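Local structure of acetyl-CoA C-acetyltransferase (Syntrophomonas wolfei subsp. wolfei, 7N7Z) at residues Val11-Gly19 and Arg366-Glu374; Trp309-Asn320 and Leu380-Cys388. The protein probably catalyses the transfer of an acetyl group between two acetyl-CoA molecules to give acetoacetyl-CoA, or the reverse thiolysis. All coordinates share one frame; numbering follows the deposited sequence.

Starting at the N terminus, the chain lays down strand 8-20, against which helix 360-378 packs much later, so interaction 1 closes a loop of 346 residues and ties the N-terminal thiolase domain to the C-terminal one. Interaction 2 closes a much shorter loop, of 59 residues, between strands 316-319 and 382-387. The two cross: 309-320 lies within the long loop, 380-388 beyond it. Helix 360-378 lies in the connection between the two parallel strands, a beta-alpha-beta crossover, and faces strand 8-20 as well as strand 382-387, where M371 packs on G383 and G384. A long, weak ion pair between R366 and E318 also joins the contacts.

Interaction 1 of 2, residues Val11-Gly19 and Arg366-Glu374; sequences VGMARTPIG and RIIVSMYYE
The M13 side chain lies across the helix, its methyl overlapping I368 and V369 and its sulfur reaching Y372. CE comes within 3.5 Å of I368 CG2 and 3.7 Å of V369 CG2; the bend at chi3 (98°) turns this methyl onto the two branched side chains. SD is 4.7 Å from the centroid of the Y372 ring, an oblique Met-aromatic contact. Beside it Y373 brings its ring edge toward the M13 backbone, and one water joins the two, 2.8 Å from M13 N and 2.9 Å from Y373 OH.

Two residues on, R15 and R366 run side by side and point the same way, with R15 CD 3.5 Å from R366 CD and guanidinium planes 64° apart. Their like charges are probably eased by acids: R15 forms salt bridges with E202 and D220. E202 also binds S370 OG, which lies in the R366 guanidinium plane and accepts from R366 NH1 at 2.9 Å. I18 CD1 packs across R366, near its NE.

Strand 11-15 and the helix cross at -115°, 8.4 Å apart. Strand 254-264 flanks strand 8-20 and helix 30-45 also packs against it, while M277 of strand 277-285 meets M13, I368 and Y372, consistent with the helix belonging to the layer between the two beta sheets of the layered thiolase fold.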
loop_
_atom_site.group_PDB
_atom_site.type_symbol
_atom_site.label_atom_id
_atom_site.label_comp_id
_atom_site.label_asym_id
_atom_site.label_seq_id
_atom_site.Cartn_x
_atom_site.Cartn_y
_atom_site.Cartn_z
ATOM N N VAL B 11 -34.660 2.238 27.738
ATOM C CA VAL B 11 -35.990 2.088 27.165
ATOM C C VAL B 11 -36.001 1.189 25.934
ATOM O O VAL B 11 -37.057 0.616 25.620
ATOM C CB VAL B 11 -36.602 3.464 26.826
ATOM C CG1 VAL B 11 -38.018 3.313 26.300
ATOM C CG2 VAL B 11 -36.591 4.361 28.054
ATOM N N GLY B 12 -34.885 1.041 25.238
ATOM C CA GLY B 12 -34.821 0.167 24.080
ATOM C C GLY B 12 -33.434 -0.416 23.943
ATOM O O GLY B 12 -32.434 0.232 24.272
ATOM N N MET B 13 -33.372 -1.655 23.456
ATOM C CA MET B 13 -32.110 -2.367 23.319
ATOM C C MET B 13 -32.193 -3.316 22.135
ATOM O O MET B 13 -33.232 -3.941 21.906
ATOM C CB MET B 13 -31.774 -3.154 24.590
ATOM C CG MET B 13 -31.591 -2.288 25.819
ATOM S SD MET B 13 -31.220 -3.259 27.288
ATOM C CE MET B 13 -29.444 -3.106 27.343
ATOM N N ALA B 14 -31.092 -3.431 21.397
ATOM C CA ALA B 14 -31.046 -4.320 20.245
ATOM C C ALA B 14 -29.595 -4.583 19.877
ATOM O O ALA B 14 -28.699 -3.796 20.191
ATOM C CB ALA B 14 -31.799 -3.733 19.048
ATOM N N ARG B 15 -29.382 -5.713 19.209
ATOM C CA ARG B 15 -28.083 -6.039 18.643
ATOM C C ARG B 15 -28.303 -6.855 17.379
ATOM O O ARG B 15 -29.341 -7.497 17.203
ATOM C CB ARG B 15 -27.202 -6.808 19.637
ATOM C CG ARG B 15 -27.667 -8.226 19.967
ATOM C CD ARG B 15 -26.541 -9.029 20.609
ATOM N NE ARG B 15 -26.943 -10.384 20.973
ATOM C CZ ARG B 15 -26.712 -11.470 20.245
ATOM N NH1 ARG B 15 -26.110 -11.402 19.068
ATOM N NH2 ARG B 15 -27.097 -12.656 20.710
ATOM N N THR B 16 -27.318 -6.808 16.493
ATOM C CA THR B 16 -27.302 -7.686 15.337
ATOM C C THR B 16 -26.745 -9.038 15.751
ATOM O O THR B 16 -26.214 -9.196 16.853
ATOM C CB THR B 16 -26.463 -7.070 14.220
ATOM O OG1 THR B 16 -25.073 -7.159 14.556
ATOM C CG2 THR B 16 -26.838 -5.609 14.001
ATOM N N PRO B 17 -26.862 -10.050 14.895
ATOM C CA PRO B 17 -26.146 -11.301 15.151
ATOM C C PRO B 17 -24.645 -11.057 15.176
ATOM O O PRO B 17 -24.136 -10.089 14.607
ATOM C CB PRO B 17 -26.551 -12.199 13.974
ATOM C CG PRO B 17 -27.822 -11.610 13.457
ATOM C CD PRO B 17 -27.701 -10.130 13.686
ATOM N N ILE B 18 -23.933 -11.944 15.860
ATOM C CA ILE B 18 -22.477 -11.888 15.923
ATOM C C ILE B 18 -21.940 -12.739 14.779
ATOM O O ILE B 18 -22.010 -13.970 14.820
ATOM C CB ILE B 18 -21.951 -12.366 17.282
ATOM C CG1 ILE B 18 -22.556 -11.515 18.403
ATOM C CG2 ILE B 18 -20.427 -12.288 17.321
ATOM C CD1 ILE B 18 -22.144 -11.940 19.795
ATOM N N GLY B 19 -21.408 -12.077 13.750
ATOM C CA GLY B 19 -20.937 -12.773 12.575
ATOM C C GLY B 19 -19.494 -13.231 12.692
ATOM O O GLY B 19 -18.711 -12.705 13.480
ATOM N N ARG B 366 -22.945 -5.193 24.167
ATOM C CA ARG B 366 -23.612 -6.446 23.833
ATOM C C ARG B 366 -24.013 -7.202 25.092
ATOM O O ARG B 366 -25.161 -7.644 25.229
ATOM C CB ARG B 366 -22.696 -7.309 22.961
ATOM C CG ARG B 366 -23.429 -8.269 22.035
ATOM C CD ARG B 366 -23.825 -9.557 22.748
ATOM N NE ARG B 366 -22.659 -10.337 23.152
ATOM C CZ ARG B 366 -22.654 -11.234 24.129
ATOM N NH1 ARG B 366 -23.743 -11.500 24.832
ATOM N NH2 ARG B 366 -21.526 -11.882 24.408
ATOM N N ILE B 367 -23.077 -7.360 26.030
ATOM C CA ILE B 367 -23.354 -8.148 27.222
ATOM C C ILE B 367 -24.351 -7.452 28.137
ATOM O O ILE B 367 -25.027 -8.120 28.927
ATOM C CB ILE B 367 -22.043 -8.469 27.967
ATOM C CG1 ILE B 367 -21.341 -7.192 28.433
ATOM C CG2 ILE B 367 -21.113 -9.280 27.070
ATOM C CD1 ILE B 367 -20.197 -7.460 29.392
ATOM N N ILE B 368 -24.466 -6.125 28.056
ATOM C CA ILE B 368 -25.538 -5.443 28.775
ATOM C C ILE B 368 -26.883 -5.781 28.147
ATOM O O ILE B 368 -27.860 -6.067 28.849
ATOM C CB ILE B 368 -25.296 -3.924 28.793
ATOM C CG1 ILE B 368 -24.078 -3.571 29.645
ATOM C CG2 ILE B 368 -26.514 -3.200 29.333
ATOM C CD1 ILE B 368 -23.516 -2.205 29.328
ATOM N N VAL B 369 -26.956 -5.756 26.814
ATOM C CA VAL B 369 -28.188 -6.124 26.122
ATOM C C VAL B 369 -28.578 -7.555 26.469
ATOM O O VAL B 369 -29.727 -7.837 26.831
ATOM C CB VAL B 369 -28.022 -5.942 24.602
ATOM C CG1 VAL B 369 -29.177 -6.597 23.856
ATOM C CG2 VAL B 369 -27.919 -4.466 24.248
ATOM N N SER B 370 -27.626 -8.484 26.358
ATOM C CA SER B 370 -27.922 -9.883 26.650
ATOM C C SER B 370 -28.271 -10.075 28.119
ATOM O O SER B 370 -29.159 -10.868 28.452
ATOM C CB SER B 370 -26.734 -10.759 26.260
ATOM O OG SER B 370 -26.551 -10.765 24.856
ATOM N N MET B 371 -27.587 -9.356 29.012
ATOM C CA MET B 371 -27.907 -9.440 30.431
ATOM C C MET B 371 -29.383 -9.148 30.671
ATOM O O MET B 371 -30.090 -9.940 31.306
ATOM C CB MET B 371 -27.032 -8.466 31.224
ATOM C CG MET B 371 -27.298 -8.459 32.728
ATOM S SD MET B 371 -26.736 -6.940 33.520
ATOM C CE MET B 371 -28.009 -5.809 32.977
ATOM N N TYR B 372 -29.868 -8.012 30.165
ATOM C CA TYR B 372 -31.262 -7.643 30.392
ATOM C C TYR B 372 -32.207 -8.734 29.903
ATOM O O TYR B 372 -33.070 -9.208 30.652
ATOM C CB TYR B 372 -31.594 -6.326 29.692
ATOM C CG TYR B 372 -33.083 -6.162 29.478
ATOM C CD1 TYR B 372 -33.911 -5.770 30.521
ATOM C CD2 TYR B 372 -33.664 -6.427 28.244
ATOM C CE1 TYR B 372 -35.272 -5.632 30.339
ATOM C CE2 TYR B 372 -35.027 -6.295 28.054
ATOM C CZ TYR B 372 -35.825 -5.896 29.105
ATOM O OH TYR B 372 -37.183 -5.762 28.922
ATOM N N TYR B 373 -32.072 -9.134 28.639
ATOM C CA TYR B 373 -33.024 -10.073 28.060
ATOM C C TYR B 373 -32.986 -11.430 28.749
ATOM O O TYR B 373 -33.983 -12.159 28.707
ATOM C CB TYR B 373 -32.760 -10.219 26.563
ATOM C CG TYR B 373 -33.440 -9.146 25.744
ATOM C CD1 TYR B 373 -34.791 -9.233 25.438
ATOM C CD2 TYR B 373 -32.736 -8.039 25.289
ATOM C CE1 TYR B 373 -35.419 -8.253 24.695
ATOM C CE2 TYR B 373 -33.355 -7.055 24.544
ATOM C CZ TYR B 373 -34.697 -7.166 24.252
ATOM O OH TYR B 373 -35.319 -6.189 23.511
ATOM N N GLU B 374 -31.867 -11.786 29.384
ATOM C CA GLU B 374 -31.854 -12.986 30.213
ATOM C C GLU B 374 -32.606 -12.750 31.517
ATOM O O GLU B 374 -33.319 -13.638 31.999
ATOM C CB GLU B 374 -30.417 -13.425 30.489
ATOM C CG GLU B 374 -30.309 -14.766 31.205
ATOM C CD GLU B 374 -30.717 -15.940 30.331
ATOM O OE1 GLU B 374 -31.071 -15.718 29.153
ATOM O OE2 GLU B 374 -30.683 -17.088 30.824
HETATM O O HOH W 1 -35.515 -3.332 23.897
#

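Interaction 2 of 2, residues Trp309-Asn320 and Leu380-Cys388; sequences WKYEDVDYWEVN and LTKGGASLC
D315 fixes the start of the strand pair by gripping two successive backbone amides with one carboxylate oxygen. Its OD2 takes T381 N at 2.8 Å through the anti lone pair and K382 N at 2.9 Å from above the carboxylate plane; CG lies anti to the carbonyl carbon (chi1 -66°), which carries the carboxylate to these N-H groups. K382 O is doubly used in return, by D315 N at 2.6 Å and by Y316 N in a longer bond of 3.3 Å. With an alanine here the amides of T381 and K382 would probably lose their shared acceptor, and the turn before the strand would be freer to shift.

Beyond this the strands run parallel: G384 N bonds Y316 O, E318 N bonds G384 O, S386 N bonds E318 O, and N320 N bonds S386 O. Y316 OH donates to E318 OE2 at 2.5 Å and accepts from H349 N, while S386 OG is satisfied by M395 O. Water bridges N320 O to N of C388, a predicted catalytic residue.

W309 lies under the extended K382 chain, whose CD is 3.9 Å from the six-membered ring centroid, over its face. G384 CA sits likewise on W317, 4.1 Å from the six-membered ring centroid; a side chain at G384 would clash there.

Strand 394-400 pairs with the far edge of 382-387, helix 360-378 covers Y316 and L380, and helix 296-307 packs on W309 and S386.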
loop_
_atom_site.group_PDB
_atom_site.type_symbol
_atom_site.label_atom_id
_atom_site.label_comp_id
_atom_site.label_asym_id
_atom_site.label_seq_id
_atom_site.Cartn_x
_atom_site.Cartn_y
_atom_site.Cartn_z
ATOM N N TRP B 309 -24.359 -3.053 46.989
ATOM C CA TRP B 309 -24.808 -4.418 46.776
ATOM C C TRP B 309 -23.745 -5.413 47.228
ATOM O O TRP B 309 -22.552 -5.106 47.288
ATOM C CB TRP B 309 -25.119 -4.667 45.299
ATOM C CG TRP B 309 -26.379 -4.040 44.800
ATOM C CD1 TRP B 309 -27.164 -3.132 45.446
ATOM C CD2 TRP B 309 -27.002 -4.280 43.531
ATOM N NE1 TRP B 309 -28.238 -2.789 44.658
ATOM C CE2 TRP B 309 -28.160 -3.481 43.478
ATOM C CE3 TRP B 309 -26.691 -5.093 42.436
ATOM C CZ2 TRP B 309 -29.010 -3.472 42.373
ATOM C CZ3 TRP B 309 -27.533 -5.082 41.341
ATOM C CH2 TRP B 309 -28.679 -4.277 41.318
ATOM N N LYS B 310 -24.198 -6.620 47.544
ATOM C CA LYS B 310 -23.326 -7.774 47.693
ATOM C C LYS B 310 -23.400 -8.613 46.424
ATOM O O LYS B 310 -24.398 -8.582 45.698
ATOM C CB LYS B 310 -23.717 -8.620 48.907
ATOM C CG LYS B 310 -23.624 -7.898 50.250
ATOM C CD LYS B 310 -22.304 -7.149 50.431
ATOM C CE LYS B 310 -21.091 -8.054 50.243
ATOM N NZ LYS B 310 -19.811 -7.295 50.340
ATOM N N TYR B 311 -22.327 -9.358 46.153
ATOM C CA TYR B 311 -22.281 -10.161 44.936
ATOM C C TYR B 311 -23.513 -11.053 44.819
ATOM O O TYR B 311 -24.147 -11.127 43.760
ATOM C CB TYR B 311 -21.009 -11.009 44.911
ATOM C CG TYR B 311 -20.989 -11.997 43.770
ATOM C CD1 TYR B 311 -20.711 -11.583 42.475
ATOM C CD2 TYR B 311 -21.266 -13.341 43.984
ATOM C CE1 TYR B 311 -20.699 -12.478 41.427
ATOM C CE2 TYR B 311 -21.255 -14.245 42.942
ATOM C CZ TYR B 311 -20.971 -13.808 41.666
ATOM O OH TYR B 311 -20.962 -14.703 40.622
ATOM N N GLU B 312 -23.867 -11.734 45.911
ATOM C CA GLU B 312 -25.006 -12.645 45.907
ATOM C C GLU B 312 -26.332 -11.940 45.650
ATOM O O GLU B 312 -27.340 -12.621 45.435
ATOM C CB GLU B 312 -25.080 -13.402 47.239
ATOM C CG GLU B 312 -25.065 -12.519 48.486
ATOM C CD GLU B 312 -23.662 -12.158 48.945
ATOM O OE1 GLU B 312 -22.703 -12.406 48.183
ATOM O OE2 GLU B 312 -23.520 -11.624 50.064
ATOM N N ASP B 313 -26.362 -10.605 45.669
ATOM C CA ASP B 313 -27.600 -9.887 45.385
ATOM C C ASP B 313 -27.930 -9.880 43.897
ATOM O O ASP B 313 -29.106 -9.781 43.529
ATOM C CB ASP B 313 -27.506 -8.447 45.895
ATOM C CG ASP B 313 -27.429 -8.365 47.407
ATOM O OD1 ASP B 313 -27.884 -9.313 48.081
ATOM O OD2 ASP B 313 -26.915 -7.349 47.922
ATOM N N VAL B 314 -26.919 -9.982 43.035
ATOM C CA VAL B 314 -27.148 -9.916 41.597
ATOM C C VAL B 314 -27.802 -11.209 41.130
ATOM O O VAL B 314 -27.320 -12.310 41.422
ATOM C CB VAL B 314 -25.829 -9.657 40.856
ATOM C CG1 VAL B 314 -26.091 -9.353 39.388
ATOM C CG2 VAL B 314 -25.070 -8.516 41.519
ATOM N N ASP B 315 -28.908 -11.078 40.392
ATOM C CA ASP B 315 -29.647 -12.252 39.946
ATOM C C ASP B 315 -28.985 -12.933 38.755
ATOM O O ASP B 315 -29.128 -14.149 38.586
ATOM C CB ASP B 315 -31.084 -11.867 39.584
ATOM C CG ASP B 315 -31.891 -11.411 40.788
ATOM O OD1 ASP B 315 -31.597 -11.863 41.915
ATOM O OD2 ASP B 315 -32.826 -10.601 40.604
ATOM N N TYR B 316 -28.267 -12.182 37.922
ATOM C CA TYR B 316 -27.612 -12.768 36.761
ATOM C C TYR B 316 -26.443 -11.885 36.352
ATOM O O TYR B 316 -26.520 -10.657 36.454
ATOM C CB TYR B 316 -28.591 -12.934 35.592
ATOM C CG TYR B 316 -27.953 -13.498 34.345
ATOM C CD1 TYR B 316 -27.525 -14.817 34.297
ATOM C CD2 TYR B 316 -27.777 -12.711 33.215
ATOM C CE1 TYR B 316 -26.937 -15.337 33.159
ATOM C CE2 TYR B 316 -27.193 -13.223 32.072
ATOM C CZ TYR B 316 -26.775 -14.537 32.050
ATOM O OH TYR B 316 -26.192 -15.053 30.915
ATOM N N TRP B 317 -25.368 -12.520 35.889
ATOM C CA TRP B 317 -24.147 -11.839 35.488
ATOM C C TRP B 317 -23.815 -12.170 34.041
ATOM O O TRP B 317 -23.978 -13.313 33.602
ATOM C CB TRP B 317 -22.964 -12.249 36.372
ATOM C CG TRP B 317 -22.887 -11.541 37.685
ATOM C CD1 TRP B 317 -23.316 -12.009 38.893
ATOM C CD2 TRP B 317 -22.329 -10.244 37.932
ATOM N NE1 TRP B 317 -23.065 -11.083 39.875
ATOM C CE2 TRP B 317 -22.462 -9.990 39.312
ATOM C CE3 TRP B 317 -21.735 -9.273 37.121
ATOM C CZ2 TRP B 317 -22.021 -8.805 39.898
ATOM C CZ3 TRP B 317 -21.300 -8.096 37.705
ATOM C CH2 TRP B 317 -21.446 -7.872 39.080
ATOM N N GLU B 318 -23.340 -11.168 33.305
ATOM C CA GLU B 318 -22.751 -11.359 31.981
ATOM C C GLU B 318 -21.290 -10.926 32.079
ATOM O O GLU B 318 -20.982 -9.734 31.986
ATOM C CB GLU B 318 -23.491 -10.564 30.910
ATOM C CG GLU B 318 -24.696 -11.274 30.321
ATOM C CD GLU B 318 -24.313 -12.359 29.331
ATOM O OE1 GLU B 318 -23.678 -12.035 28.302
ATOM O OE2 GLU B 318 -24.652 -13.536 29.578
ATOM N N VAL B 319 -20.398 -11.892 32.277
ATOM C CA VAL B 319 -18.964 -11.644 32.353
ATOM C C VAL B 319 -18.347 -12.158 31.060
ATOM O O VAL B 319 -18.302 -13.371 30.822
ATOM C CB VAL B 319 -18.330 -12.314 33.579
ATOM C CG1 VAL B 319 -16.831 -12.063 33.602
ATOM C CG2 VAL B 319 -18.979 -11.802 34.855
ATOM N N ASN B 320 -17.875 -11.237 30.225
ATOM C CA ASN B 320 -17.313 -11.615 28.937
ATOM C C ASN B 320 -16.119 -12.543 29.126
ATOM O O ASN B 320 -15.187 -12.233 29.873
ATOM C CB ASN B 320 -16.891 -10.369 28.159
ATOM C CG ASN B 320 -16.461 -10.686 26.740
ATOM O OD1 ASN B 320 -17.199 -11.315 25.982
ATOM N ND2 ASN B 320 -15.259 -10.255 26.376
ATOM N N LEU B 380 -36.118 -12.305 36.494
ATOM C CA LEU B 380 -35.237 -11.822 37.543
ATOM C C LEU B 380 -35.264 -10.295 37.587
ATOM O O LEU B 380 -35.913 -9.633 36.773
ATOM C CB LEU B 380 -33.819 -12.344 37.323
ATOM C CG LEU B 380 -33.682 -13.867 37.257
ATOM C CD1 LEU B 380 -32.329 -14.257 36.677
ATOM C CD2 LEU B 380 -33.887 -14.495 38.630
ATOM N N THR B 381 -34.537 -9.725 38.547
ATOM C CA THR B 381 -34.601 -8.295 38.822
ATOM C C THR B 381 -33.255 -7.600 38.688
ATOM O O THR B 381 -33.163 -6.576 38.002
ATOM C CB THR B 381 -35.163 -8.062 40.236
ATOM O OG1 THR B 381 -36.363 -8.828 40.412
ATOM C CG2 THR B 381 -35.467 -6.586 40.459
ATOM N N LYS B 382 -32.208 -8.122 39.319
ATOM C CA LYS B 382 -30.929 -7.429 39.432
ATOM C C LYS B 382 -29.891 -8.106 38.547
ATOM O O LYS B 382 -29.627 -9.304 38.696
ATOM C CB LYS B 382 -30.465 -7.404 40.888
ATOM C CG LYS B 382 -31.374 -6.592 41.801
ATOM C CD LYS B 382 -30.875 -6.582 43.237
ATOM C CE LYS B 382 -31.809 -5.791 44.139
ATOM N NZ LYS B 382 -31.596 -6.095 45.582
ATOM N N GLY B 383 -29.295 -7.332 37.638
ATOM C CA GLY B 383 -28.293 -7.855 36.737
ATOM C C GLY B 383 -27.017 -7.038 36.791
ATOM O O GLY B 383 -26.999 -5.887 37.229
ATOM N N GLY B 384 -25.941 -7.660 36.331
ATOM C CA GLY B 384 -24.648 -7.003 36.272
ATOM C C GLY B 384 -23.856 -7.505 35.088
ATOM O O GLY B 384 -24.028 -8.644 34.642
ATOM N N ALA B 385 -22.984 -6.644 34.570
ATOM C CA ALA B 385 -22.157 -6.978 33.419
ATOM C C ALA B 385 -20.780 -6.364 33.596
ATOM O O ALA B 385 -20.662 -5.194 33.972
ATOM C CB ALA B 385 -22.795 -6.485 32.116
ATOM N N SER B 386 -19.744 -7.156 33.325
ATOM C CA SER B 386 -18.367 -6.700 33.443
ATOM C C SER B 386 -17.531 -7.402 32.384
ATOM O O SER B 386 -17.944 -8.412 31.811
ATOM C CB SER B 386 -17.802 -6.971 34.841
ATOM O OG SER B 386 -16.479 -6.476 34.960
ATOM N N LEU B 387 -16.346 -6.853 32.130
ATOM C CA LEU B 387 -15.458 -7.429 31.130
ATOM C C LEU B 387 -14.077 -6.806 31.260
ATOM O O LEU B 387 -13.943 -5.628 31.606
ATOM C CB LEU B 387 -16.005 -7.223 29.710
ATOM C CG LEU B 387 -15.878 -5.832 29.080
ATOM C CD1 LEU B 387 -16.109 -5.924 27.580
ATOM C CD2 LEU B 387 -16.845 -4.844 29.711
ATOM N N CYS B 388 -13.057 -7.615 30.983
ATOM C CA CYS B 388 -11.687 -7.130 30.948
ATOM C C CYS B 388 -11.469 -6.265 29.710
ATOM O O CYS B 388 -12.277 -6.248 28.777
ATOM C CB CYS B 388 -10.705 -8.300 30.958
ATOM S SG CYS B 388 -10.685 -9.263 29.430
HETATM O O HOH W 2 -28.826 -5.707 46.618
HETATM O O HOH W 3 -13.591 -10.299 29.725
#